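Long-range contact in multisubunit Na+/H+ antiporter, A subunit (Anoxybacillus flavithermus, PDB 6Z16), which probably forms part of a multisubunit membrane antiporter that exchanges sodium ions for protons across the cell membrane: residues L337-S348 with F359-L370. Residues are numbered along the deposited sequence; the frame is centred on the assembly and turned at random.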
ATOM      1  N   LEU A 337     -40.711 -33.960-103.072  1.00 39.39           N
ATOM      2  CA  LEU A 337     -41.328 -33.410-104.277  1.00 36.19           C
ATOM      3  C   LEU A 337     -41.794 -31.972-104.052  1.00 44.02           C
ATOM      4  O   LEU A 337     -41.530 -31.080-104.876  1.00 47.63           O
ATOM      5  CB  LEU A 337     -42.495 -34.306-104.693  1.00 34.00           C
ATOM      6  CG  LEU A 337     -43.134 -34.227-106.077  1.00 40.38           C
ATOM      7  CD1 LEU A 337     -43.666 -35.597-106.416  1.00 46.79           C
ATOM      8  CD2 LEU A 337     -44.256 -33.216-106.141  1.00 39.33           C
ATOM      9  N   ILE A 338     -42.474 -31.736-102.922  1.00 41.48           N
ATOM     10  CA  ILE A 338     -42.994 -30.405-102.600  1.00 41.95           C
ATOM     11  C   ILE A 338     -41.858 -29.402-102.431  1.00 45.18           C
ATOM     12  O   ILE A 338     -41.925 -28.277-102.945  1.00 39.16           O
ATOM     13  CB  ILE A 338     -43.884 -30.466-101.341  1.00 36.90           C
ATOM     14  CG1 ILE A 338     -45.116 -31.329-101.588  1.00 37.85           C
ATOM     15  CG2 ILE A 338     -44.341 -29.084-100.930  1.00 26.32           C
ATOM     16  CD1 ILE A 338     -45.838 -31.727-100.325  1.00 34.44           C
ATOM     17  N   THR A 339     -40.772 -29.802-101.764  1.00 51.39           N
ATOM     18  CA  THR A 339     -39.704 -28.827-101.564  1.00 52.56           C
ATOM     19  C   THR A 339     -38.871 -28.594-102.827  1.00 36.88           C
ATOM     20  O   THR A 339     -38.390 -27.477-103.028  1.00 29.25           O
ATOM     21  CB  THR A 339     -38.825 -29.216-100.370  1.00 55.72           C
ATOM     22  OG1 THR A 339     -37.839 -28.202-100.152  1.00 59.12           O
ATOM     23  CG2 THR A 339     -38.141 -30.516-100.572  1.00 58.62           C
ATOM     24  N   SER A 340     -38.744 -29.584-103.722  1.00 37.40           N
ATOM     25  CA  SER A 340     -38.090 -29.321-105.004  1.00 38.09           C
ATOM     26  C   SER A 340     -38.899 -28.344-105.853  1.00 40.13           C
ATOM     27  O   SER A 340     -38.331 -27.449-106.509  1.00 43.05           O
ATOM     28  CB  SER A 340     -37.871 -30.629-105.755  1.00 28.31           C
ATOM     29  OG  SER A 340     -39.107 -31.200-106.126  1.00 30.24           O
ATOM     30  N   LEU A 341     -40.230 -28.476-105.827  1.00 41.31           N
ATOM     31  CA  LEU A 341     -41.069 -27.481-106.492  1.00 42.13           C
ATOM     32  C   LEU A 341     -40.957 -26.110-105.838  1.00 41.50           C
ATOM     33  O   LEU A 341     -41.022 -25.090-106.534  1.00 39.43           O
ATOM     34  CB  LEU A 341     -42.518 -27.944-106.513  1.00 46.81           C
ATOM     35  CG  LEU A 341     -42.796 -29.080-107.482  1.00 51.64           C
ATOM     36  CD1 LEU A 341     -44.192 -29.612-107.274  1.00 63.93           C
ATOM     37  CD2 LEU A 341     -42.624 -28.573-108.897  1.00 37.81           C
ATOM     38  N   LEU A 342     -40.764 -26.065-104.516  1.00 44.01           N
ATOM     39  CA  LEU A 342     -40.508 -24.788-103.849  1.00 54.17           C
ATOM     40  C   LEU A 342     -39.183 -24.164-104.284  1.00 61.95           C
ATOM     41  O   LEU A 342     -39.076 -22.936-104.370  1.00 53.02           O
ATOM     42  CB  LEU A 342     -40.531 -24.972-102.332  1.00 44.64           C
ATOM     43  CG  LEU A 342     -41.881 -25.198-101.662  1.00 50.02           C
ATOM     44  CD1 LEU A 342     -41.691 -25.529-100.199  1.00 60.19           C
ATOM     45  CD2 LEU A 342     -42.734 -23.955-101.823  1.00 42.23           C
ATOM     46  N   GLY A 343     -38.177 -24.990-104.578  1.00 60.15           N
ATOM     47  CA  GLY A 343     -36.922 -24.459-105.095  1.00 46.73           C
ATOM     48  C   GLY A 343     -37.056 -23.854-106.483  1.00 50.51           C
ATOM     49  O   GLY A 343     -36.494 -22.788-106.766  1.00 49.60           O
ATOM     50  N   ILE A 344     -37.810 -24.517-107.366  1.00 50.11           N
ATOM     51  CA  ILE A 344     -38.052 -23.944-108.694  1.00 44.57           C
ATOM     52  C   ILE A 344     -38.893 -22.665-108.586  1.00 47.36           C
ATOM     53  O   ILE A 344     -38.670 -21.671-109.303  1.00 51.71           O
ATOM     54  CB  ILE A 344     -38.712 -24.991-109.605  1.00 56.50           C
ATOM     55  CG1 ILE A 344     -37.898 -26.283-109.603  1.00 60.66           C
ATOM     56  CG2 ILE A 344     -38.835 -24.466-111.025  1.00 72.53           C
ATOM     57  CD1 ILE A 344     -36.486 -26.131-110.095  1.00 55.42           C
ATOM     58  N   GLY A 345     -39.839 -22.646-107.651  1.00 43.01           N
ATOM     59  CA  GLY A 345     -40.548 -21.415-107.381  1.00 53.84           C
ATOM     60  C   GLY A 345     -39.690 -20.326-106.778  1.00 72.67           C
ATOM     61  O   GLY A 345     -40.047 -19.148-106.864  1.00 82.48           O
ATOM     62  N   GLY A 346     -38.584 -20.694-106.138  1.00 66.71           N
ATOM     63  CA  GLY A 346     -37.599 -19.694-105.773  1.00 66.71           C
ATOM     64  C   GLY A 346     -36.855 -19.162-106.981  1.00 68.12           C
ATOM     65  O   GLY A 346     -36.503 -17.979-107.030  1.00 54.97           O
ATOM     66  N   LEU A 347     -36.599 -20.031-107.970  1.00 79.57           N
ATOM     67  CA  LEU A 347     -36.007 -19.583-109.239  1.00 76.12           C
ATOM     68  C   LEU A 347     -36.888 -18.591-109.982  1.00 61.27           C
ATOM     69  O   LEU A 347     -36.385 -17.857-110.838  1.00 56.62           O
ATOM     70  CB  LEU A 347     -35.719 -20.750-110.186  1.00 58.87           C
ATOM     71  CG  LEU A 347     -34.535 -21.676-109.973  1.00 63.71           C
ATOM     72  CD1 LEU A 347     -34.649 -22.839-110.924  1.00 51.65           C
ATOM     73  CD2 LEU A 347     -33.270 -20.900-110.244  1.00 67.49           C
ATOM     74  N   SER A 348     -38.190 -18.582-109.692  1.00 66.53           N
ATOM     75  CA  SER A 348     -39.089 -17.566-110.252  1.00 70.81           C
ATOM     76  C   SER A 348     -38.696 -16.116-109.955  1.00 70.14           C
ATOM     77  O   SER A 348     -39.112 -15.221-110.697  1.00 65.52           O
ATOM     78  CB  SER A 348     -40.513 -17.773-109.746  1.00 75.61           C
ATOM     79  OG  SER A 348     -41.348 -16.724-110.195  1.00 81.67           O
ATOM     80  N   PHE A 359     -42.114 -20.114-114.170  1.00 90.32           N
ATOM     81  CA  PHE A 359     -41.684 -20.756-112.933  1.00 77.05           C
ATOM     82  C   PHE A 359     -42.696 -20.599-111.807  1.00 71.84           C
ATOM     83  O   PHE A 359     -42.717 -21.439-110.898  1.00 72.62           O
ATOM     84  CB  PHE A 359     -40.345 -20.192-112.475  1.00 71.11           C
ATOM     85  CG  PHE A 359     -39.212 -20.443-113.417  1.00 76.00           C
ATOM     86  CD1 PHE A 359     -38.624 -21.693-113.495  1.00 78.74           C
ATOM     87  CD2 PHE A 359     -38.700 -19.413-114.187  1.00 72.09           C
ATOM     88  CE1 PHE A 359     -37.570 -21.920-114.352  1.00 73.43           C
ATOM     89  CE2 PHE A 359     -37.645 -19.630-115.042  1.00 65.73           C
ATOM     90  CZ  PHE A 359     -37.081 -20.884-115.126  1.00 72.65           C
ATOM     91  N   MET A 360     -43.551 -19.567-111.883  1.00 65.56           N
ATOM     92  CA  MET A 360     -44.648 -19.377-110.936  1.00 67.19           C
ATOM     93  C   MET A 360     -45.579 -20.574-110.874  1.00 57.84           C
ATOM     94  O   MET A 360     -46.133 -20.863-109.802  1.00 54.39           O
ATOM     95  CB  MET A 360     -45.467 -18.139-111.299  1.00 61.44           C
ATOM     96  CG  MET A 360     -44.782 -16.827-111.020  1.00 83.82           C
ATOM     97  SD  MET A 360     -45.864 -15.421-111.306  1.00121.34           S
ATOM     98  CE  MET A 360     -44.794 -14.066-110.819  1.00108.41           C
ATOM     99  N   VAL A 361     -45.736 -21.289-112.001  1.00 57.19           N
ATOM    100  CA  VAL A 361     -46.549 -22.504-112.055  1.00 68.56           C
ATOM    101  C   VAL A 361     -46.073 -23.517-111.025  1.00 61.42           C
ATOM    102  O   VAL A 361     -46.890 -24.130-110.319  1.00 71.07           O
ATOM    103  CB  VAL A 361     -46.523 -23.085-113.480  1.00 79.24           C
ATOM    104  CG1 VAL A 361     -47.214 -24.433-113.536  1.00 77.83           C
ATOM    105  CG2 VAL A 361     -47.172 -22.116-114.446  1.00 89.75           C
ATOM    106  N   ALA A 362     -44.744 -23.615-110.856  1.00 56.76           N
ATOM    107  CA  ALA A 362     -44.139 -24.521-109.883  1.00 56.57           C
ATOM    108  C   ALA A 362     -44.647 -24.258-108.474  1.00 62.54           C
ATOM    109  O   ALA A 362     -45.010 -25.210-107.765  1.00 63.46           O
ATOM    110  CB  ALA A 362     -42.621 -24.386-109.926  1.00 61.02           C
ATOM    111  N   VAL A 363     -44.782 -22.970-108.110  1.00 65.38           N
ATOM    112  CA  VAL A 363     -45.279 -22.584-106.788  1.00 65.79           C
ATOM    113  C   VAL A 363     -46.662 -23.158-106.569  1.00 66.19           C
ATOM    114  O   VAL A 363     -46.902 -23.879-105.587  1.00 62.71           O
ATOM    115  CB  VAL A 363     -45.309 -21.055-106.643  1.00 63.53           C
ATOM    116  CG1 VAL A 363     -45.760 -20.672-105.250  1.00108.87           C
ATOM    117  CG2 VAL A 363     -43.990 -20.467-106.963  1.00 56.87           C
ATOM    118  N   LEU A 364     -47.536 -22.959-107.566  1.00 65.56           N
ATOM    119  CA  LEU A 364     -48.907 -23.440-107.493  1.00 57.84           C
ATOM    120  C   LEU A 364     -48.931 -24.950-107.369  1.00 39.99           C
ATOM    121  O   LEU A 364     -49.604 -25.481-106.472  1.00 44.18           O
ATOM    122  CB  LEU A 364     -49.673 -22.971-108.727  1.00 66.99           C
ATOM    123  CG  LEU A 364     -51.163 -23.265-108.842  1.00 72.01           C
ATOM    124  CD1 LEU A 364     -51.922 -22.646-107.692  1.00 78.05           C
ATOM    125  CD2 LEU A 364     -51.655 -22.705-110.153  1.00 60.12           C
ATOM    126  N   ALA A 365     -48.058 -25.621-108.138  1.00 36.98           N
ATOM    127  CA  ALA A 365     -47.960 -27.075-108.116  1.00 37.55           C
ATOM    128  C   ALA A 365     -47.620 -27.560-106.724  1.00 56.98           C
ATOM    129  O   ALA A 365     -48.354 -28.387-106.158  1.00 58.34           O
ATOM    130  CB  ALA A 365     -46.904 -27.545-109.112  1.00 36.51           C
ATOM    131  N   ALA A 366     -46.623 -26.902-106.106  1.00 54.44           N
ATOM    132  CA  ALA A 366     -46.179 -27.246-104.760  1.00 49.68           C
ATOM    133  C   ALA A 366     -47.326 -27.133-103.783  1.00 44.61           C
ATOM    134  O   ALA A 366     -47.715 -28.134-103.161  1.00 41.29           O
ATOM    135  CB  ALA A 366     -45.035 -26.330-104.336  1.00 62.59           C
ATOM    136  N   ILE A 367     -48.006 -25.979-103.816  1.00 43.46           N
ATOM    137  CA  ILE A 367     -49.045 -25.689-102.842  1.00 42.60           C
ATOM    138  C   ILE A 367     -50.206 -26.636-103.044  1.00 35.23           C
ATOM    139  O   ILE A 367     -50.709 -27.221-102.071  1.00 31.06           O
ATOM    140  CB  ILE A 367     -49.462 -24.213-102.935  1.00 42.62           C
ATOM    141  CG1 ILE A 367     -48.291 -23.329-102.518  1.00 50.04           C
ATOM    142  CG2 ILE A 367     -50.641 -23.926-102.052  1.00 40.45           C
ATOM    143  CD1 ILE A 367     -48.514 -21.877-102.756  1.00 65.37           C
ATOM    144  N   PHE A 368     -50.497 -26.952-104.317  1.00 47.07           N
ATOM    145  CA  PHE A 368     -51.589 -27.860-104.634  1.00 50.82           C
ATOM    146  C   PHE A 368     -51.304 -29.225-104.053  1.00 47.89           C
ATOM    147  O   PHE A 368     -52.057 -29.706-103.194  1.00 48.64           O
ATOM    148  CB  PHE A 368     -51.789 -27.940-106.145  1.00 62.98           C
ATOM    149  CG  PHE A 368     -52.901 -28.853-106.559  1.00 80.04           C
ATOM    150  CD1 PHE A 368     -54.219 -28.462-106.416  1.00 83.36           C
ATOM    151  CD2 PHE A 368     -52.631 -30.101-107.091  1.00 88.33           C
ATOM    152  CE1 PHE A 368     -55.249 -29.294-106.790  1.00 89.09           C
ATOM    153  CE2 PHE A 368     -53.657 -30.941-107.467  1.00 95.32           C
ATOM    154  CZ  PHE A 368     -54.969 -30.533-107.316  1.00 97.61           C
ATOM    155  N   HIS A 369     -50.104 -29.747-104.344  1.00 49.47           N
ATOM    156  CA  HIS A 369     -49.772 -31.086-103.889  1.00 49.22           C
ATOM    157  C   HIS A 369     -49.606 -31.101-102.387  1.00 55.08           C
ATOM    158  O   HIS A 369     -49.970 -32.099-101.750  1.00 55.94           O
ATOM    159  CB  HIS A 369     -48.516 -31.603-104.579  1.00 63.88           C
ATOM    160  CG  HIS A 369     -48.231 -33.042-104.288  1.00 86.90           C
ATOM    161  ND1 HIS A 369     -48.958 -34.071-104.844  1.00 85.03           N
ATOM    162  CD2 HIS A 369     -47.312 -33.626-103.486  1.00 91.59           C
ATOM    163  CE1 HIS A 369     -48.496 -35.225-104.404  1.00 89.15           C
ATOM    164  NE2 HIS A 369     -47.494 -34.983-103.580  1.00 91.53           N
ATOM    165  N   LEU A 370     -49.197 -29.951-101.823  1.00 55.44           N
ATOM    166  CA  LEU A 370     -49.105 -29.778-100.378  1.00 49.23           C
ATOM    167  C   LEU A 370     -50.438 -30.087 -99.729  1.00 48.21           C
ATOM    168  O   LEU A 370     -50.568 -31.089 -99.004  1.00 39.38           O
ATOM    169  CB  LEU A 370     -48.678 -28.350-100.063  1.00 53.33           C
ATOM    170  CG  LEU A 370     -48.529 -27.967 -98.604  1.00 59.32           C
ATOM    171  CD1 LEU A 370     -47.420 -28.773 -97.989  1.00 65.81           C
ATOM    172  CD2 LEU A 370     -48.231 -26.495 -98.538  1.00 65.64           C
TER
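The imidazole of His369 meets two side chains of residues 337-348: Leu337 CD2 lies over one face of the ring, while Ile338 CG1 comes in at the edge, in plane, 3.7 Å from His369 CD2. Both side chains cross the histidine at about a right angle. The imidazole reaches Ile338 because chi1 of His369, at -172°, swings CG away from its own backbone N, and ND1 shares a weak hydrogen bond with Ser431 OG. At the other end of the contact Ile344 CG2 lies at the edge of the Phe359 ring, near its plane, 3.7 Å from Phe359 CD1, and Ser348 CB rests on Phe359 CB.

Ile338 reaches past the histidine to set CD1 3.8 Å from Leu370 CA. Cut back to an alanine, Ile338 would lose CG1, CG2 and CD1, which would probably open a gap beside His369 and Leu370 and leave the imidazole edge without that apolar contact. Between the two ends, small residues let the helices come close. Leu341 CB packs 3.7 Å from Ala366 CB, and its CD1 reaches Ala365 CB; the methyl of Ala362 faces Leu341 O and Ile344 CG2. At Gly345 the backbone itself is the surface: the CA of Gly345 lies 3.6 Å from Val363 CG2. No hydrogen bond links the segments, so the contact rests on apolar packing.

The axes of segments 337-347 and 360-370 approach to 7.4 Å and run roughly antiparallel, at 154°, as a helical hairpin closed by the intervening residues, none of them helical. This buried pair belongs to the transmembrane bundle of the NADH:quinone oxidoreductase/Mrp antiporter family. Helix 296-316 packs against Leu337 and Leu347, helix 428-440 covers Leu341 and Ala362, and helix 514-528 lies against Leu364 and Ile367.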